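Local coordinates for GCN5-related N-acetyltransferase (Exiguobacterium sibiricum 255-15, PDB 3GY9), which binds coenzyme A and probably transfers an acyl group from an acyl-CoA donor to an acceptor that is not known, at residues A54-T57 with T58-L62; V82-P86 with E87-H91; P121-G125 with L126-L130. All coordinates share one frame; numbering follows the deposited sequence.

Interaction 1: A54-T57 with T58-L62; sequences ALST and TNQVL. With SO4 (sulfate ion), chain C.
Ser56 and Gln60 meet across a tight turn that reverses the chain between Ala54-Thr57 and Thr58-Leu62. Backbone hydrogen bonds set the frame. Leu62 N donates to Ala54 O at 2.8 Å, almost straight at 174°. Ser56 N gives a matching bond to Gln60 O, which it reaches in the carbonyl plane. Asn59 N closes a type I beta turn on Ser56 O, but it approaches from above the carbonyl plane.

The side chain of Ser56 supplies the second set of bonds. Its OG sits between its own backbone N and carbonyl carbon (chi1 79°), which turns it into the loop. There it accepts from two backbone amides, Thr58 N at 3.0 Å and Gln60 N at 3.1 Å. One hydroxyl thus holds an inner residue of the turn and the first residue after it.

Two waters extend this network. One joins Ser56 OG to Gln60 OE1 and donates to the amide oxygen. The other lies between Thr57 OG1 and Thr58 OG1. The side-chain amide of Gln60 is held at both its oxygen and its nitrogen, since its NE2 donates to sulfate O1 at 2.9 Å with an angle of 176°. The sulfate also binds Asn16 and probably comes from the crystallisation liquor.

Apolar contacts are few. Leu55 CD2 meets Val61 CG2 at 3.9 Å, on one face of the sheet, where the two residues form an antiparallel non-hydrogen-bonded pair. Leu62 CD1 lies against Ser56 CB.

The arrangement is that of a beta hairpin, here joining strands 50-55 and 61-69 of the GNAT sheet.

Interaction 2: V82-P86 with E87-H91; sequences VYVLP and EARSH. With COA (coenzyme A), chain B.
Tyr83 meets Arg89 at the end of strand 76-84. The ring atom CE1 lies 3.3 Å from Arg89 NH2, near the guanidinium plane, and the planes of the ring and guanidinium stand almost perpendicular, at 87°. Glu27 accepts a hydrogen bond from Tyr83 OH and forms a salt bridge with Arg89 NH2.

Val84 follows, and its carbonyl oxygen takes two bonds from the same arginine. Arg89 NE and NH2 grip Val84 O side-on, each at 2.9 Å. The arginine chain is extended from CG to NE, which carries the guanidinium back along the strand. Val84 CG1 packs on Arg89 CG at 3.8 Å, the two side chains running in opposite directions. On the ligand side, Val84 N donates to O9P of coenzyme A at 3.0 Å.

Leu85 O accepts from Ala88 N at 2.9 Å, closing the short 3-10 turn. Pro86 O receives a longer bond from Arg89 N at 3.3 Å. Pro86 also covers one face of the guanidinium with its CA. Coenzyme A C7P lies over the opposite face, so the flat group is sandwiched between protein and pantetheine. Ser90 N donates to phosphate oxygen O5A, and Ser90 OG donates to adenine N7A at 2.7 Å.

Arg89 to Gly94 match the R/Q-x-x-G-x-G/A signature of the GNAT pyrophosphate-binding loop. The turn links strand 76-84 to helix 93-105. Gly92, just before this helix, and Gly94 and Thr95 at its start also bind the cofactor. Helices 18-26 and 31-37 cover the Tyr83 ring, while Val84 and Ala88 pack on Ala63 and Leu62 of strand 61-69.

Interaction 3: P121-G125 with L126-L130; sequences PFYQG and LGFQL. With COA (coenzyme A), chain B.
Leu126 packs over Phe122 and beside Tyr123 near the C-terminal end of helix 120-125. Its CD1 sits over one face of the Phe122 ring, 3.9 Å from the centroid and 22° off the normal. This is a CH-pi contact. The opposite face of that ring meets coenzyme A, with CCP above its centre. Phe122 CD1 also comes within 3.3 Å of ribose O4B. Phe122 CG is anti to the backbone N (chi1 172°), which swings the ring between the leucine and the cofactor. Leu126 CD1 reaches Tyr123 CD1 more loosely at 4.2 Å. The leucine amide donates to Phe122 O at 3.3 Å, with a second, weak bond to Tyr123 O.

Tyr123 extends the cluster to Phe128. The pair is edge-to-face (T-shaped), with the tyrosine edge toward the phenylalanine face, planes at 89° and centroids 5.8 Å apart. Tyr123 O accepts from Phe128 N at 3.1 Å. It also lies at the edge of the Phe128 ring, in its plane.

Gln124 makes the polar contacts. Its O accepts from Gly127 N at 2.9 Å, and a water bridges that oxygen to Phe128 O. Its side chain reaches Leu130, with NE2 beside CB, while Asp120 accepts a hydrogen bond from NE2. A further water joins Leu130 N to Gln124 OE1, weakly at the glutamine.

Leu98 of helix 93-105 touches both Phe122 and Leu126, and strand 111-114 adds Leu114 against Tyr123 and Phe128. Phe128 N to Tyr123 O and Gly127 N to Gln124 O, with Gly127 at positive phi, make a Schellman motif. The motif leads the chain from the helix to strand 129-130. Phe122, just before it, forms part of the wall of the coenzyme A pocket.

Overall arrangement
The three contacts follow one another along the chain and all reach one mixed sheet. Interactions 1 and 2 lie side by side on neighbouring strands, with centres about 12 Å apart. Leu62 O and Leu85 N, 2.8 Å apart, probably share a hydrogen bond. Interactions 2 and 3 have centres about 17 Å apart and touch where Val82 CG1 meets Tyr123 OH at 3.6 Å. Both line the coenzyme A pocket, 82-91 meeting pantetheine, phosphate and adenine, and Phe122 meeting ribose and pantetheine. The hairpin of interaction 1 stays outside this site; the side chain of Ala54 is about 9 Å from the coenzyme A. The nearest atoms of interactions 1 and 3 are about 11 Å apart.

Interaction 1: A54-T57 with T58-L62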
loop_
_atom_site.group_PDB
_atom_site.type_symbol
_atom_site.label_atom_id
_atom_site.label_comp_id
_atom_site.label_asym_id
_atom_site.label_seq_id
_atom_site.Cartn_x
_atom_site.Cartn_y
_atom_site.Cartn_z
ATOM N N ALA A 54 1.554 9.630 -1.424
ATOM C CA ALA A 54 1.543 10.353 -2.695
ATOM C C ALA A 54 1.200 11.796 -2.360
ATOM O O ALA A 54 0.196 12.052 -1.707
ATOM C CB ALA A 54 0.520 9.783 -3.623
ATOM N N LEU A 55 2.063 12.708 -2.784
ATOM C CA LEU A 55 1.888 14.122 -2.558
ATOM C C LEU A 55 1.544 14.827 -3.846
ATOM O O LEU A 55 2.192 14.620 -4.881
ATOM C CB LEU A 55 3.156 14.737 -2.000
ATOM C CG LEU A 55 3.598 14.217 -0.643
ATOM C CD1 LEU A 55 4.862 14.920 -0.254
ATOM C CD2 LEU A 55 2.552 14.429 0.436
ATOM N N SER A 56 0.556 15.710 -3.767
ATOM C CA SER A 56 0.193 16.553 -4.894
ATOM C C SER A 56 1.256 17.615 -5.186
ATOM O O SER A 56 2.204 17.792 -4.428
ATOM C CB SER A 56 -1.132 17.249 -4.620
ATOM O OG SER A 56 -0.945 18.372 -3.759
ATOM N N THR A 57 1.064 18.364 -6.266
ATOM C CA THR A 57 1.968 19.464 -6.615
ATOM C C THR A 57 1.921 20.596 -5.587
ATOM O O THR A 57 2.788 21.469 -5.580
ATOM C CB THR A 57 1.660 20.037 -8.003
ATOM O OG1 THR A 57 0.291 20.451 -8.062
ATOM C CG2 THR A 57 1.945 18.990 -9.082
ATOM N N THR A 58 0.896 20.581 -4.734
ATOM C CA THR A 58 0.765 21.560 -3.652
ATOM C C THR A 58 0.998 20.922 -2.283
ATOM O O THR A 58 0.578 21.485 -1.262
ATOM C CB THR A 58 -0.585 22.260 -3.695
ATOM O OG1 THR A 58 -1.628 21.277 -3.633
ATOM C CG2 THR A 58 -0.725 23.073 -4.950
ATOM N N ASN A 59 1.702 19.793 -2.293
ATOM C CA ASN A 59 2.145 19.034 -1.124
ATOM C C ASN A 59 1.060 18.611 -0.164
ATOM O O ASN A 59 1.246 18.512 1.062
ATOM C CB ASN A 59 3.297 19.739 -0.434
ATOM C CG ASN A 59 4.574 19.677 -1.260
ATOM O OD1 ASN A 59 4.819 18.720 -2.004
ATOM N ND2 ASN A 59 5.390 20.686 -1.122
ATOM N N GLN A 60 -0.072 18.245 -0.752
ATOM C CA GLN A 60 -1.156 17.648 0.009
ATOM C C GLN A 60 -1.107 16.137 -0.179
ATOM O O GLN A 60 -0.754 15.651 -1.259
ATOM C CB GLN A 60 -2.492 18.201 -0.450
ATOM C CG GLN A 60 -2.626 19.664 -0.183
ATOM C CD GLN A 60 -3.985 20.226 -0.460
ATOM O OE1 GLN A 60 -4.540 20.033 -1.539
ATOM N NE2 GLN A 60 -4.500 21.005 0.477
ATOM N N VAL A 61 -1.434 15.404 0.878
ATOM C CA VAL A 61 -1.414 13.938 0.840
ATOM C C VAL A 61 -2.636 13.458 0.060
ATOM O O VAL A 61 -3.785 13.751 0.445
ATOM C CB VAL A 61 -1.485 13.325 2.261
ATOM C CG1 VAL A 61 -1.672 11.805 2.184
ATOM C CG2 VAL A 61 -0.258 13.675 3.046
ATOM N N LEU A 62 -2.403 12.729 -1.034
ATOM C CA LEU A 62 -3.516 12.197 -1.830
ATOM C C LEU A 62 -3.741 10.685 -1.650
ATOM O O LEU A 62 -4.799 10.177 -2.034
ATOM C CB LEU A 62 -3.297 12.481 -3.310
ATOM C CG LEU A 62 -3.130 13.940 -3.748
ATOM C CD1 LEU A 62 -2.938 14.012 -5.224
ATOM C CD2 LEU A 62 -4.306 14.791 -3.314
HETATM S S SO4 C . -2.638 20.446 3.821
HETATM O O1 SO4 C . -3.143 21.514 2.968
HETATM O O2 SO4 C . -1.270 20.129 3.438
HETATM O O3 SO4 C . -3.473 19.265 3.646
HETATM O O4 SO4 C . -2.660 20.860 5.219
HETATM O O HOH W 1 -3.567 18.890 -3.860
HETATM O O HOH W 2 -2.065 20.207 -6.380
#

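Interaction 2: V82-P86 with E87-H91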
loop_
_atom_site.group_PDB
_atom_site.type_symbol
_atom_site.label_atom_id
_atom_site.label_comp_id
_atom_site.label_asym_id
_atom_site.label_seq_id
_atom_site.Cartn_x
_atom_site.Cartn_y
_atom_site.Cartn_z
ATOM N N VAL A 82 -3.378 0.637 1.813
ATOM C CA VAL A 82 -3.430 1.357 0.549
ATOM C C VAL A 82 -4.764 2.067 0.425
ATOM O O VAL A 82 -5.813 1.443 0.485
ATOM C CB VAL A 82 -3.283 0.383 -0.638
ATOM C CG1 VAL A 82 -3.579 1.100 -1.951
ATOM C CG2 VAL A 82 -1.893 -0.230 -0.634
ATOM N N TYR A 83 -4.709 3.381 0.264
ATOM C CA TYR A 83 -5.927 4.202 0.169
ATOM C C TYR A 83 -5.626 5.456 -0.639
ATOM O O TYR A 83 -4.623 6.126 -0.387
ATOM C CB TYR A 83 -6.409 4.614 1.568
ATOM C CG TYR A 83 -7.691 5.395 1.523
ATOM C CD1 TYR A 83 -8.916 4.755 1.387
ATOM C CD2 TYR A 83 -7.676 6.775 1.600
ATOM C CE1 TYR A 83 -10.102 5.478 1.331
ATOM C CE2 TYR A 83 -8.869 7.504 1.535
ATOM C CZ TYR A 83 -10.063 6.854 1.395
ATOM O OH TYR A 83 -11.252 7.559 1.334
ATOM N N VAL A 84 -6.487 5.761 -1.609
ATOM C CA VAL A 84 -6.379 6.989 -2.404
ATOM C C VAL A 84 -7.621 7.818 -2.117
ATOM O O VAL A 84 -8.732 7.286 -2.108
ATOM C CB VAL A 84 -6.336 6.678 -3.916
ATOM C CG1 VAL A 84 -6.260 7.960 -4.753
ATOM C CG2 VAL A 84 -5.148 5.786 -4.213
ATOM N N LEU A 85 -7.432 9.118 -1.868
ATOM C CA LEU A 85 -8.568 10.028 -1.640
ATOM C C LEU A 85 -9.547 9.919 -2.789
ATOM O O LEU A 85 -9.138 9.872 -3.954
ATOM C CB LEU A 85 -8.124 11.494 -1.530
ATOM C CG LEU A 85 -7.471 12.000 -0.245
ATOM C CD1 LEU A 85 -7.092 13.455 -0.450
ATOM C CD2 LEU A 85 -8.399 11.848 0.963
ATOM N N PRO A 86 -10.860 9.861 -2.474
ATOM C CA PRO A 86 -11.845 9.699 -3.539
ATOM C C PRO A 86 -11.669 10.643 -4.735
ATOM O O PRO A 86 -11.709 10.198 -5.884
ATOM C CB PRO A 86 -13.181 9.937 -2.820
ATOM C CG PRO A 86 -12.921 9.460 -1.441
ATOM C CD PRO A 86 -11.517 9.879 -1.141
ATOM N N GLU A 87 -11.438 11.927 -4.479
ATOM C CA GLU A 87 -11.332 12.905 -5.575
ATOM C C GLU A 87 -10.065 12.743 -6.424
ATOM O O GLU A 87 -9.995 13.285 -7.539
ATOM C CB GLU A 87 -11.419 14.334 -5.019
ATOM C CG GLU A 87 -10.226 14.734 -4.142
ATOM C CD GLU A 87 -10.557 15.843 -3.149
ATOM O OE1 GLU A 87 -10.632 15.552 -1.925
ATOM O OE2 GLU A 87 -10.757 16.994 -3.603
ATOM N N ALA A 88 -9.099 11.964 -5.927
ATOM C CA ALA A 88 -7.817 11.757 -6.604
ATOM C C ALA A 88 -7.720 10.408 -7.301
ATOM O O ALA A 88 -6.687 10.105 -7.892
ATOM C CB ALA A 88 -6.668 11.914 -5.637
ATOM N N ARG A 89 -8.779 9.604 -7.222
ATOM C CA ARG A 89 -8.805 8.298 -7.887
ATOM C C ARG A 89 -8.897 8.429 -9.402
ATOM O O ARG A 89 -9.279 9.490 -9.931
ATOM C CB ARG A 89 -9.957 7.472 -7.359
ATOM C CG ARG A 89 -9.753 7.074 -5.923
ATOM C CD ARG A 89 -10.990 6.461 -5.313
ATOM N NE ARG A 89 -10.757 6.338 -3.881
ATOM C CZ ARG A 89 -11.698 6.144 -2.967
ATOM N NH1 ARG A 89 -12.976 6.022 -3.293
ATOM N NH2 ARG A 89 -11.326 6.077 -1.690
ATOM N N SER A 90 -8.509 7.357 -10.083
ATOM C CA SER A 90 -8.649 7.212 -11.538
ATOM C C SER A 90 -7.700 8.127 -12.311
ATOM O O SER A 90 -7.995 8.485 -13.462
ATOM C CB SER A 90 -10.092 7.451 -11.986
ATOM O OG SER A 90 -10.992 6.632 -11.274
ATOM N N HIS A 91 -6.583 8.497 -11.683
ATOM C CA HIS A 91 -5.557 9.356 -12.300
ATOM C C HIS A 91 -4.165 8.745 -12.238
ATOM O O HIS A 91 -3.166 9.447 -12.397
ATOM C CB HIS A 91 -5.519 10.726 -11.621
ATOM C CG HIS A 91 -6.708 11.567 -11.922
ATOM N ND1 HIS A 91 -7.698 11.813 -10.997
ATOM C CD2 HIS A 91 -7.085 12.195 -13.059
ATOM C CE1 HIS A 91 -8.632 12.566 -11.549
ATOM N NE2 HIS A 91 -8.286 12.808 -12.802
HETATM N N1A COA B . -12.274 3.009 -7.444
HETATM C C2A COA B . -11.778 1.719 -7.454
HETATM N N3A COA B . -10.921 1.299 -8.453
HETATM C C4A COA B . -10.563 2.170 -9.429
HETATM C C5A COA B . -11.051 3.474 -9.441
HETATM C C6A COA B . -11.915 3.894 -8.435
HETATM N N6A COA B . -12.480 5.093 -8.475
HETATM N N7A COA B . -10.526 4.093 -10.529
HETATM C C8A COA B . -9.731 3.224 -11.191
HETATM N N9A COA B . -9.759 2.027 -10.518
HETATM C C1B COA B . -9.083 0.780 -10.888
HETATM C C2B COA B . -9.261 0.451 -12.363
HETATM O O2B COA B . -9.356 -0.950 -12.526
HETATM C C3B COA B . -7.994 0.970 -12.992
HETATM O O3B COA B . -7.622 0.296 -14.168
HETATM P P3B COA B . -7.740 1.098 -15.557
HETATM O O7A COA B . -7.275 0.216 -16.692
HETATM O O8A COA B . -9.185 1.493 -15.723
HETATM O O9A COA B . -6.889 2.346 -15.514
HETATM C C4B COA B . -6.991 0.718 -11.888
HETATM O O4B COA B . -7.692 0.936 -10.679
HETATM C C5B COA B . -5.747 1.604 -11.986
HETATM O O5B COA B . -6.126 2.956 -11.966
HETATM P P1A COA B . -5.432 4.055 -10.995
HETATM O O1A COA B . -3.946 3.887 -10.941
HETATM O O2A COA B . -5.922 5.370 -11.505
HETATM O O3A COA B . -6.155 3.681 -9.621
HETATM P P2A COA B . -6.435 4.625 -8.360
HETATM O O4A COA B . -5.420 5.748 -8.227
HETATM O O5A COA B . -7.870 5.003 -8.345
HETATM O O6A COA B . -6.142 3.571 -7.188
HETATM C CBP COA B . -7.433 2.218 -5.637
HETATM C CCP COA B . -6.902 2.370 -7.065
HETATM C CDP COA B . -6.253 2.052 -4.685
HETATM C CEP COA B . -8.305 0.946 -5.599
HETATM C CAP COA B . -8.244 3.470 -5.248
HETATM O OAP COA B . -9.234 3.707 -6.224
HETATM C C9P COA B . -8.902 3.293 -3.908
HETATM O O9P COA B . -8.212 3.554 -2.715
HETATM N N8P COA B . -10.159 2.865 -3.955
HETATM C C7P COA B . -10.950 2.649 -2.750
HETATM C C6P COA B . -11.890 1.453 -2.908
HETATM C C5P COA B . -12.957 1.749 -3.938
HETATM O O5P COA B . -12.813 2.689 -4.739
HETATM N N4P COA B . -14.031 0.963 -3.924
HETATM C C3P COA B . -14.980 0.941 -5.017
HETATM C C2P COA B . -15.805 2.224 -5.099
HETATM S S1P COA B . -16.691 2.656 -3.580
#

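Interaction 3: P121-G125 with L126-L130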
loop_
_atom_site.group_PDB
_atom_site.type_symbol
_atom_site.label_atom_id
_atom_site.label_comp_id
_atom_site.label_asym_id
_atom_site.label_seq_id
_atom_site.Cartn_x
_atom_site.Cartn_y
_atom_site.Cartn_z
ATOM N N PRO A 121 -10.262 -5.770 -9.508
ATOM C CA PRO A 121 -9.783 -5.395 -10.845
ATOM C C PRO A 121 -8.432 -4.658 -10.831
ATOM O O PRO A 121 -7.555 -4.972 -11.644
ATOM C CB PRO A 121 -10.887 -4.465 -11.348
ATOM C CG PRO A 121 -12.116 -4.964 -10.645
ATOM C CD PRO A 121 -11.639 -5.292 -9.275
ATOM N N PHE A 122 -8.295 -3.706 -9.914
ATOM C CA PHE A 122 -7.037 -2.977 -9.735
ATOM C C PHE A 122 -5.882 -3.948 -9.498
ATOM O O PHE A 122 -4.868 -3.909 -10.207
ATOM C CB PHE A 122 -7.162 -1.993 -8.574
ATOM C CG PHE A 122 -5.863 -1.321 -8.181
ATOM C CD1 PHE A 122 -5.172 -0.537 -9.092
ATOM C CD2 PHE A 122 -5.360 -1.451 -6.899
ATOM C CE1 PHE A 122 -3.980 0.089 -8.728
ATOM C CE2 PHE A 122 -4.194 -0.806 -6.533
ATOM C CZ PHE A 122 -3.504 -0.040 -7.463
ATOM N N TYR A 123 -6.038 -4.829 -8.510
ATOM C CA TYR A 123 -4.944 -5.743 -8.149
ATOM C C TYR A 123 -4.663 -6.794 -9.220
ATOM O O TYR A 123 -3.503 -7.121 -9.473
ATOM C CB TYR A 123 -5.165 -6.339 -6.748
ATOM C CG TYR A 123 -4.995 -5.279 -5.678
ATOM C CD1 TYR A 123 -3.750 -4.711 -5.458
ATOM C CD2 TYR A 123 -6.069 -4.822 -4.904
ATOM C CE1 TYR A 123 -3.550 -3.746 -4.504
ATOM C CE2 TYR A 123 -5.873 -3.833 -3.937
ATOM C CZ TYR A 123 -4.610 -3.293 -3.754
ATOM O OH TYR A 123 -4.347 -2.306 -2.817
ATOM N N GLN A 124 -5.699 -7.301 -9.875
ATOM C CA GLN A 124 -5.451 -8.228 -10.972
ATOM C C GLN A 124 -4.725 -7.553 -12.122
ATOM O O GLN A 124 -3.860 -8.170 -12.735
ATOM C CB GLN A 124 -6.727 -8.921 -11.436
ATOM C CG GLN A 124 -7.249 -9.880 -10.360
ATOM C CD GLN A 124 -7.993 -11.059 -10.917
ATOM O OE1 GLN A 124 -7.544 -11.698 -11.872
ATOM N NE2 GLN A 124 -9.129 -11.380 -10.305
ATOM N N GLY A 125 -5.036 -6.281 -12.383
ATOM C CA GLY A 125 -4.346 -5.526 -13.437
ATOM C C GLY A 125 -2.858 -5.375 -13.175
ATOM O O GLY A 125 -2.057 -5.243 -14.099
ATOM N N LEU A 126 -2.481 -5.402 -11.907
ATOM C CA LEU A 126 -1.082 -5.353 -11.512
ATOM C C LEU A 126 -0.374 -6.723 -11.523
ATOM O O LEU A 126 0.837 -6.804 -11.280
ATOM C CB LEU A 126 -0.974 -4.756 -10.124
ATOM C CG LEU A 126 -1.370 -3.282 -9.975
ATOM C CD1 LEU A 126 -1.541 -2.940 -8.494
ATOM C CD2 LEU A 126 -0.334 -2.361 -10.634
ATOM N N GLY A 127 -1.136 -7.789 -11.747
ATOM C CA GLY A 127 -0.577 -9.133 -11.848
ATOM C C GLY A 127 -0.908 -10.052 -10.687
ATOM O O GLY A 127 -0.558 -11.232 -10.731
ATOM N N PHE A 128 -1.577 -9.532 -9.651
ATOM C CA PHE A 128 -1.954 -10.371 -8.499
ATOM C C PHE A 128 -3.010 -11.405 -8.854
ATOM O O PHE A 128 -3.898 -11.173 -9.677
ATOM C CB PHE A 128 -2.499 -9.553 -7.331
ATOM C CG PHE A 128 -1.462 -8.717 -6.650
ATOM C CD1 PHE A 128 -1.145 -7.457 -7.135
ATOM C CD2 PHE A 128 -0.790 -9.187 -5.535
ATOM C CE1 PHE A 128 -0.171 -6.680 -6.518
ATOM C CE2 PHE A 128 0.187 -8.411 -4.913
ATOM C CZ PHE A 128 0.497 -7.163 -5.418
ATOM N N GLN A 129 -2.894 -12.554 -8.199
ATOM C CA GLN A 129 -3.849 -13.640 -8.343
ATOM C C GLN A 129 -4.858 -13.586 -7.212
ATOM O O GLN A 129 -4.486 -13.481 -6.043
ATOM C CB GLN A 129 -3.135 -14.991 -8.304
ATOM C CG GLN A 129 -4.050 -16.203 -8.536
ATOM C CD GLN A 129 -3.321 -17.528 -8.370
ATOM O OE1 GLN A 129 -2.106 -17.555 -8.160
ATOM N NE2 GLN A 129 -4.060 -18.634 -8.457
ATOM N N LEU A 130 -6.132 -13.650 -7.565
ATOM C CA LEU A 130 -7.203 -13.760 -6.588
ATOM C C LEU A 130 -7.183 -15.139 -5.920
ATOM O O LEU A 130 -7.141 -16.174 -6.600
ATOM C CB LEU A 130 -8.538 -13.507 -7.283
ATOM C CG LEU A 130 -9.795 -13.525 -6.431
ATOM C CD1 LEU A 130 -9.829 -12.362 -5.479
ATOM C CD2 LEU A 130 -11.028 -13.505 -7.333
HETATM N N1A COA B . -12.274 3.009 -7.444
HETATM C C2A COA B . -11.778 1.719 -7.454
HETATM N N3A COA B . -10.921 1.299 -8.453
HETATM C C4A COA B . -10.563 2.170 -9.429
HETATM C C5A COA B . -11.051 3.474 -9.441
HETATM C C6A COA B . -11.915 3.894 -8.435
HETATM N N6A COA B . -12.480 5.093 -8.475
HETATM N N7A COA B . -10.526 4.093 -10.529
HETATM C C8A COA B . -9.731 3.224 -11.191
HETATM N N9A COA B . -9.759 2.027 -10.518
HETATM C C1B COA B . -9.083 0.780 -10.888
HETATM C C2B COA B . -9.261 0.451 -12.363
HETATM O O2B COA B . -9.356 -0.950 -12.526
HETATM C C3B COA B . -7.994 0.970 -12.992
HETATM O O3B COA B . -7.622 0.296 -14.168
HETATM P P3B COA B . -7.740 1.098 -15.557
HETATM O O7A COA B . -7.275 0.216 -16.692
HETATM O O8A COA B . -9.185 1.493 -15.723
HETATM O O9A COA B . -6.889 2.346 -15.514
HETATM C C4B COA B . -6.991 0.718 -11.888
HETATM O O4B COA B . -7.692 0.936 -10.679
HETATM C C5B COA B . -5.747 1.604 -11.986
HETATM O O5B COA B . -6.126 2.956 -11.966
HETATM P P1A COA B . -5.432 4.055 -10.995
HETATM O O1A COA B . -3.946 3.887 -10.941
HETATM O O2A COA B . -5.922 5.370 -11.505
HETATM O O3A COA B . -6.155 3.681 -9.621
HETATM P P2A COA B . -6.435 4.625 -8.360
HETATM O O4A COA B . -5.420 5.748 -8.227
HETATM O O5A COA B . -7.870 5.003 -8.345
HETATM O O6A COA B . -6.142 3.571 -7.188
HETATM C CBP COA B . -7.433 2.218 -5.637
HETATM C CCP COA B . -6.902 2.370 -7.065
HETATM C CDP COA B . -6.253 2.052 -4.685
HETATM C CEP COA B . -8.305 0.946 -5.599
HETATM C CAP COA B . -8.244 3.470 -5.248
HETATM O OAP COA B . -9.234 3.707 -6.224
HETATM C C9P COA B . -8.902 3.293 -3.908
HETATM O O9P COA B . -8.212 3.554 -2.715
HETATM N N8P COA B . -10.159 2.865 -3.955
HETATM C C7P COA B . -10.950 2.649 -2.750
HETATM C C6P COA B . -11.890 1.453 -2.908
HETATM C C5P COA B . -12.957 1.749 -3.938
HETATM O O5P COA B . -12.813 2.689 -4.739
HETATM N N4P COA B . -14.031 0.963 -3.924
HETATM C C3P COA B . -14.980 0.941 -5.017
HETATM C C2P COA B . -15.805 2.224 -5.099
HETATM S S1P COA B . -16.691 2.656 -3.580
HETATM O O HOH W 3 -6.662 -14.231 -10.435
HETATM O O HOH W 4 -3.692 -11.065 -12.510
#